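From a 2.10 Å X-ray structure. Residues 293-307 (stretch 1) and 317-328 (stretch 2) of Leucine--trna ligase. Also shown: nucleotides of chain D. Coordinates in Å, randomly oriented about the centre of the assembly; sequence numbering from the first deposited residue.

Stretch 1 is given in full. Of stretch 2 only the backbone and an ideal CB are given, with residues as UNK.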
# COMPACT_ATOMS: atom_id res chain seq x y z
N GLU B 293 -17.40 16.76 -18.90
CA GLU B 293 -18.02 17.89 -19.65
C GLU B 293 -18.14 19.16 -18.82
O GLU B 293 -18.03 20.25 -19.36
CB GLU B 293 -19.43 17.52 -20.16
CG GLU B 293 -19.43 16.52 -21.32
CD GLU B 293 -20.72 15.68 -21.42
OE1 GLU B 293 -21.71 15.94 -20.69
OE2 GLU B 293 -20.72 14.73 -22.25
N ARG B 294 -18.38 19.00 -17.53
CA ARG B 294 -18.57 20.12 -16.58
C ARG B 294 -17.30 20.95 -16.37
O ARG B 294 -17.39 22.12 -15.93
CB ARG B 294 -19.08 19.56 -15.23
CG ARG B 294 -19.30 20.52 -14.07
CD ARG B 294 -20.33 21.58 -14.39
NE ARG B 294 -20.08 22.78 -13.59
CZ ARG B 294 -20.61 23.05 -12.40
NH1 ARG B 294 -21.48 22.21 -11.79
NH2 ARG B 294 -20.27 24.20 -11.81
N SER B 295 -16.14 20.35 -16.66
CA SER B 295 -14.83 21.02 -16.52
C SER B 295 -14.34 21.70 -17.80
O SER B 295 -13.60 22.67 -17.71
CB SER B 295 -13.76 20.04 -16.00
OG SER B 295 -13.87 19.85 -14.59
N ALA B 296 -14.74 21.20 -18.97
CA ALA B 296 -14.24 21.68 -20.28
C ALA B 296 -15.27 22.57 -21.02
O ALA B 296 -16.22 23.07 -20.40
CB ALA B 296 -13.82 20.48 -21.15
N GLY B 297 -15.04 22.80 -22.32
CA GLY B 297 -15.95 23.56 -23.18
C GLY B 297 -15.98 25.06 -22.92
O GLY B 297 -15.15 25.59 -22.18
N ALA B 298 -16.96 25.73 -23.53
CA ALA B 298 -17.14 27.18 -23.41
C ALA B 298 -17.65 27.58 -22.03
O ALA B 298 -18.31 26.80 -21.37
CB ALA B 298 -18.12 27.67 -24.48
N LYS B 299 -17.34 28.80 -21.60
CA LYS B 299 -17.90 29.35 -20.36
C LYS B 299 -19.27 30.01 -20.60
O LYS B 299 -19.48 30.65 -21.63
CB LYS B 299 -16.95 30.35 -19.72
CG LYS B 299 -15.57 29.75 -19.46
CD LYS B 299 -14.58 30.78 -18.96
CE LYS B 299 -13.17 30.36 -19.30
NZ LYS B 299 -12.17 31.18 -18.55
N SER B 300 -20.17 29.85 -19.63
CA SER B 300 -21.59 30.20 -19.74
C SER B 300 -22.07 30.73 -18.40
O SER B 300 -21.31 30.79 -17.44
CB SER B 300 -22.43 29.00 -20.20
OG SER B 300 -22.72 28.08 -19.16
N GLY B 301 -23.34 31.12 -18.35
CA GLY B 301 -23.90 31.81 -17.18
C GLY B 301 -25.25 32.47 -17.40
O GLY B 301 -25.70 32.61 -18.54
N ILE B 302 -25.88 32.88 -16.30
CA ILE B 302 -27.17 33.57 -16.32
C ILE B 302 -27.22 34.61 -15.21
O ILE B 302 -26.95 34.30 -14.05
CB ILE B 302 -28.37 32.59 -16.19
CG1 ILE B 302 -29.69 33.35 -16.27
CG2 ILE B 302 -28.32 31.78 -14.89
CD1 ILE B 302 -30.88 32.46 -16.47
N PHE B 303 -27.58 35.85 -15.58
CA PHE B 303 -27.79 36.93 -14.61
C PHE B 303 -28.97 36.53 -13.74
O PHE B 303 -30.01 36.11 -14.25
CB PHE B 303 -28.05 38.28 -15.33
CG PHE B 303 -28.35 39.44 -14.40
CD1 PHE B 303 -27.54 39.71 -13.30
CD2 PHE B 303 -29.44 40.28 -14.65
CE1 PHE B 303 -27.81 40.78 -12.45
CE2 PHE B 303 -29.71 41.35 -13.81
CZ PHE B 303 -28.90 41.60 -12.71
N THR B 304 -28.80 36.61 -12.42
CA THR B 304 -29.85 36.21 -11.49
C THR B 304 -31.07 37.10 -11.64
O THR B 304 -32.20 36.62 -11.54
CB THR B 304 -29.39 36.30 -10.02
OG1 THR B 304 -28.01 35.94 -9.91
CG2 THR B 304 -30.25 35.41 -9.12
N GLY B 305 -30.83 38.39 -11.87
CA GLY B 305 -31.83 39.43 -11.73
C GLY B 305 -31.44 40.23 -10.51
O GLY B 305 -31.17 41.42 -10.61
N LEU B 306 -31.36 39.54 -9.36
CA LEU B 306 -31.11 40.17 -8.05
C LEU B 306 -29.68 40.77 -7.94
O LEU B 306 -28.88 40.69 -8.89
CB LEU B 306 -31.40 39.19 -6.88
CG LEU B 306 -32.59 38.19 -6.87
CD1 LEU B 306 -32.89 37.71 -5.45
CD2 LEU B 306 -33.87 38.73 -7.50
N MET B 307 -29.40 41.40 -6.79
CA MET B 307 -28.11 42.05 -6.51
C MET B 307 -27.76 41.99 -5.01
O MET B 307 -28.61 41.73 -4.14
CB MET B 307 -28.10 43.51 -7.01
CG MET B 307 -27.86 43.66 -8.51
SD MET B 307 -26.72 44.99 -8.97
CE MET B 307 -26.92 45.06 -10.76
N UNK B 317 -23.62 45.17 -5.89
CA UNK B 317 -22.87 44.36 -6.87
C UNK B 317 -23.81 43.34 -7.56
O UNK B 317 -24.72 42.81 -6.91
CB UNK B 317 -21.71 43.63 -6.18
N UNK B 318 -23.60 43.06 -8.88
CA UNK B 318 -24.46 42.08 -9.58
C UNK B 318 -24.19 40.60 -9.23
O UNK B 318 -23.03 40.22 -9.05
CB UNK B 318 -24.29 42.26 -11.09
N UNK B 319 -25.25 39.79 -9.14
CA UNK B 319 -25.14 38.34 -8.87
C UNK B 319 -25.47 37.51 -10.11
O UNK B 319 -26.39 37.83 -10.86
CB UNK B 319 -26.07 37.94 -7.72
N UNK B 320 -24.71 36.44 -10.31
CA UNK B 320 -24.82 35.55 -11.48
C UNK B 320 -24.78 34.06 -11.04
O UNK B 320 -24.62 33.75 -9.85
CB UNK B 320 -23.69 35.84 -12.47
N UNK B 321 -24.98 33.17 -12.01
CA UNK B 321 -24.82 31.72 -11.83
C UNK B 321 -24.03 31.26 -13.05
O UNK B 321 -24.52 31.39 -14.17
CB UNK B 321 -26.16 30.99 -11.70
N UNK B 322 -22.81 30.77 -12.83
CA UNK B 322 -21.88 30.40 -13.90
C UNK B 322 -21.33 28.97 -13.75
O UNK B 322 -21.18 28.46 -12.63
CB UNK B 322 -20.72 31.39 -13.93
N UNK B 323 -21.05 28.35 -14.90
CA UNK B 323 -20.56 26.96 -14.96
C UNK B 323 -19.09 26.78 -14.51
O UNK B 323 -18.72 25.74 -13.96
CB UNK B 323 -20.71 26.44 -16.39
N UNK B 324 -18.28 27.82 -14.74
CA UNK B 324 -16.85 27.81 -14.42
C UNK B 324 -16.59 27.91 -12.91
O UNK B 324 -15.43 27.87 -12.50
CB UNK B 324 -16.15 28.96 -15.14
N UNK B 325 -17.63 28.07 -12.09
CA UNK B 325 -17.48 27.92 -10.66
C UNK B 325 -17.64 26.44 -10.40
O UNK B 325 -18.70 25.86 -10.68
CB UNK B 325 -18.48 28.76 -9.87
N UNK B 326 -16.58 25.82 -9.88
CA UNK B 326 -16.60 24.38 -9.64
C UNK B 326 -17.13 24.12 -8.24
O UNK B 326 -16.69 24.73 -7.28
CB UNK B 326 -15.21 23.77 -9.82
N UNK B 327 -18.11 23.23 -8.12
CA UNK B 327 -18.75 22.96 -6.83
C UNK B 327 -17.89 22.26 -5.73
O UNK B 327 -18.29 22.26 -4.57
CB UNK B 327 -19.98 22.09 -7.10
N UNK B 328 -16.77 21.64 -6.08
CA UNK B 328 -15.95 20.92 -5.07
C UNK B 328 -14.79 21.72 -4.46
O UNK B 328 -13.96 21.13 -3.75
CB UNK B 328 -15.37 19.66 -5.71
P C D 82 -11.25 21.38 -12.57
OP1 C D 82 -12.66 21.27 -12.08
OP2 C D 82 -10.78 20.44 -13.61
O5' C D 82 -10.93 22.87 -13.06
C5' C D 82 -11.24 23.30 -14.40
C4' C D 82 -10.79 24.72 -14.64
O4' C D 82 -11.38 25.18 -15.89
C3' C D 82 -11.20 25.76 -13.60
O3' C D 82 -10.29 26.86 -13.51
C2' C D 82 -12.55 26.24 -14.13
O2' C D 82 -12.92 27.53 -13.67
C1' C D 82 -12.29 26.23 -15.64
N1 C D 82 -13.45 26.06 -16.55
C2 C D 82 -13.30 26.44 -17.89
O2 C D 82 -12.23 26.96 -18.25
N3 C D 82 -14.32 26.26 -18.76
C4 C D 82 -15.46 25.71 -18.33
N4 C D 82 -16.45 25.55 -19.21
C5 C D 82 -15.63 25.28 -16.98
C6 C D 82 -14.61 25.46 -16.14
P A D 84 -6.29 28.59 -7.21
OP1 A D 84 -4.91 29.07 -6.95
OP2 A D 84 -7.00 27.74 -6.22
O5' A D 84 -7.15 29.92 -7.43
C5' A D 84 -7.75 30.60 -6.30
C4' A D 84 -8.82 31.54 -6.79
O4' A D 84 -9.85 30.80 -7.49
C3' A D 84 -9.61 32.31 -5.73
O3' A D 84 -8.92 33.45 -5.24
C2' A D 84 -10.84 32.72 -6.52
O2' A D 84 -10.57 33.87 -7.30
C1' A D 84 -11.09 31.48 -7.38
N9 A D 84 -12.09 30.54 -6.88
C8 A D 84 -12.58 30.39 -5.60
N7 A D 84 -13.51 29.47 -5.49
C5 A D 84 -13.63 28.97 -6.78
C6 A D 84 -14.46 27.96 -7.33
N6 A D 84 -15.33 27.25 -6.61
N1 A D 84 -14.34 27.71 -8.65
C2 A D 84 -13.46 28.42 -9.37
N3 A D 84 -12.62 29.38 -8.96
C4 A D 84 -12.77 29.62 -7.65

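Position 317 points its CA-to-CB bond away from stretch 1, and no atom there comes within 5.5 Å of the ideal CB, so the visible half hardly constrains the choice; a beta-branched residue suits the extended backbone. It is Val317.

At 318 the ideal CB sits 3.9 Å from Met307 CE and 4.1 Å from Phe303 CE1, on the sheet face that these two share. A compact apolar group fits, and phi of -75° admits proline. Pro318 is deposited, its CB packing against both side chains.

Position 319 turns sideways, its ideal CB 3.5 Å from Thr304 OG1. The backbone does the polar work: its O accepts from Thr304 N at 3.1 Å and Thr304 OG1 at 2.7 Å. With the hydroxyl's hydrogen spent there, an aliphatic side chain is acceptable, though a donor could also be met. Leu319 places CG 3.4 Å from Thr304 OG1.

Position 320 pairs with Phe303 and shares its face. Phe303 CA and its ring offer an apolar surface, so an aromatic or long apolar residue fits. In Tyr320, Phe303 CA sits over the ring face, 4.0 Å from the ring centroid, and the two rings meet obliquely, Phe303 CD1 to Tyr320 CE1 3.7 Å.

Position 321 faces the other side, with Ile302 CG2 3.9 Å from the ideal CB. Paired backbone hydrogen bonds fix the register, Ile302 N to 321 O at 2.9 Å and 321 N to Ile302 O at 3.1 Å. A beta-branched aliphatic fits; Val321 meets the isoleucine.

At 322 the ideal CB is 3.6 Å from Ser300 O; a small residue fits easily, though this contact alone does not require one. It is Ala322.

Position 323 points toward stretch 1, where Ser300 N offers a donor and Ala298 O an acceptor. A short side chain carrying both an acceptor and a donor fits best. Asn323 takes Ser300 N on OD1 at 3.1 Å and gives ND2 to Ala298 O at 3.2 Å, while its O accepts from Arg294 NE at 3.3 Å and Arg294 NH2 at 3.1 Å.

Position 324 runs sideways past Lys299 CG, where a long aliphatic or aromatic side chain could pass; Tyr324 puts its ring edge near C82 O2', which donates to Tyr324 O at 2.8 Å.

Position 325 points away, so stretch 1 barely limits it and many residues would do; it is Val325. At 326 the backbone reads A84, 326 N to A84 N1 at 3.2 Å and 326 O to A84 N6 at 2.9 Å. A flexible apolar chain could reach back; Met326 brings CE to 3.4 Å from Ser295 OG.

At 327, phi of -68° permits proline, and Pro327 lays CD over the Arg294 guanidinium face. At 328 nothing of stretch 1 is near, so any residue would do; it is Asp328.

Stretch 2 (317-328) VPLYVANYVMPD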
# COMPACT_ATOMS: atom_id res chain seq x y z
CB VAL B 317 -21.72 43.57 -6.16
CG1 VAL B 317 -20.68 43.12 -7.17
CG2 VAL B 317 -21.06 44.39 -5.05
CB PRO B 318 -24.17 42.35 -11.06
CG PRO B 318 -22.82 42.99 -11.09
CD PRO B 318 -22.73 43.79 -9.82
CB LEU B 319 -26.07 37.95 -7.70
CG LEU B 319 -26.04 36.50 -7.16
CD1 LEU B 319 -24.66 36.13 -6.63
CD2 LEU B 319 -27.07 36.31 -6.05
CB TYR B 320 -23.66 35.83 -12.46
CG TYR B 320 -23.83 37.06 -13.36
CD1 TYR B 320 -23.68 38.37 -12.85
CD2 TYR B 320 -24.10 36.91 -14.73
CE1 TYR B 320 -23.83 39.48 -13.68
CE2 TYR B 320 -24.24 38.02 -15.57
CZ TYR B 320 -24.10 39.30 -15.04
OH TYR B 320 -24.23 40.38 -15.87
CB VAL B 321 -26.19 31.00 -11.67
CG1 VAL B 321 -26.13 29.51 -12.01
CG2 VAL B 321 -26.72 31.15 -10.25
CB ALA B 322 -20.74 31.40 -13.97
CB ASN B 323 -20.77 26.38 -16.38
CG ASN B 323 -19.86 27.00 -17.44
OD1 ASN B 323 -19.26 28.05 -17.22
ND2 ASN B 323 -19.77 26.36 -18.60
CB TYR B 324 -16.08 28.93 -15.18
CG TYR B 324 -16.16 30.29 -14.51
CD1 TYR B 324 -17.23 31.15 -14.75
CD2 TYR B 324 -15.18 30.71 -13.61
CE1 TYR B 324 -17.32 32.38 -14.11
CE2 TYR B 324 -15.26 31.94 -12.96
CZ TYR B 324 -16.33 32.77 -13.21
OH TYR B 324 -16.40 33.99 -12.57
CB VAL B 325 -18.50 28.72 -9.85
CG1 VAL B 325 -18.35 28.45 -8.36
CG2 VAL B 325 -18.33 30.20 -10.14
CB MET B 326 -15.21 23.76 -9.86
CG MET B 326 -14.56 24.15 -11.18
SD MET B 326 -15.67 24.04 -12.61
CE MET B 326 -15.60 22.30 -13.01
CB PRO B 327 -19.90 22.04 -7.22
CG PRO B 327 -19.37 21.29 -8.42
CD PRO B 327 -18.59 22.31 -9.18
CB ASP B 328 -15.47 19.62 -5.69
CG ASP B 328 -16.63 18.77 -6.16
OD1 ASP B 328 -17.55 18.55 -5.34
OD2 ASP B 328 -16.63 18.36 -7.35
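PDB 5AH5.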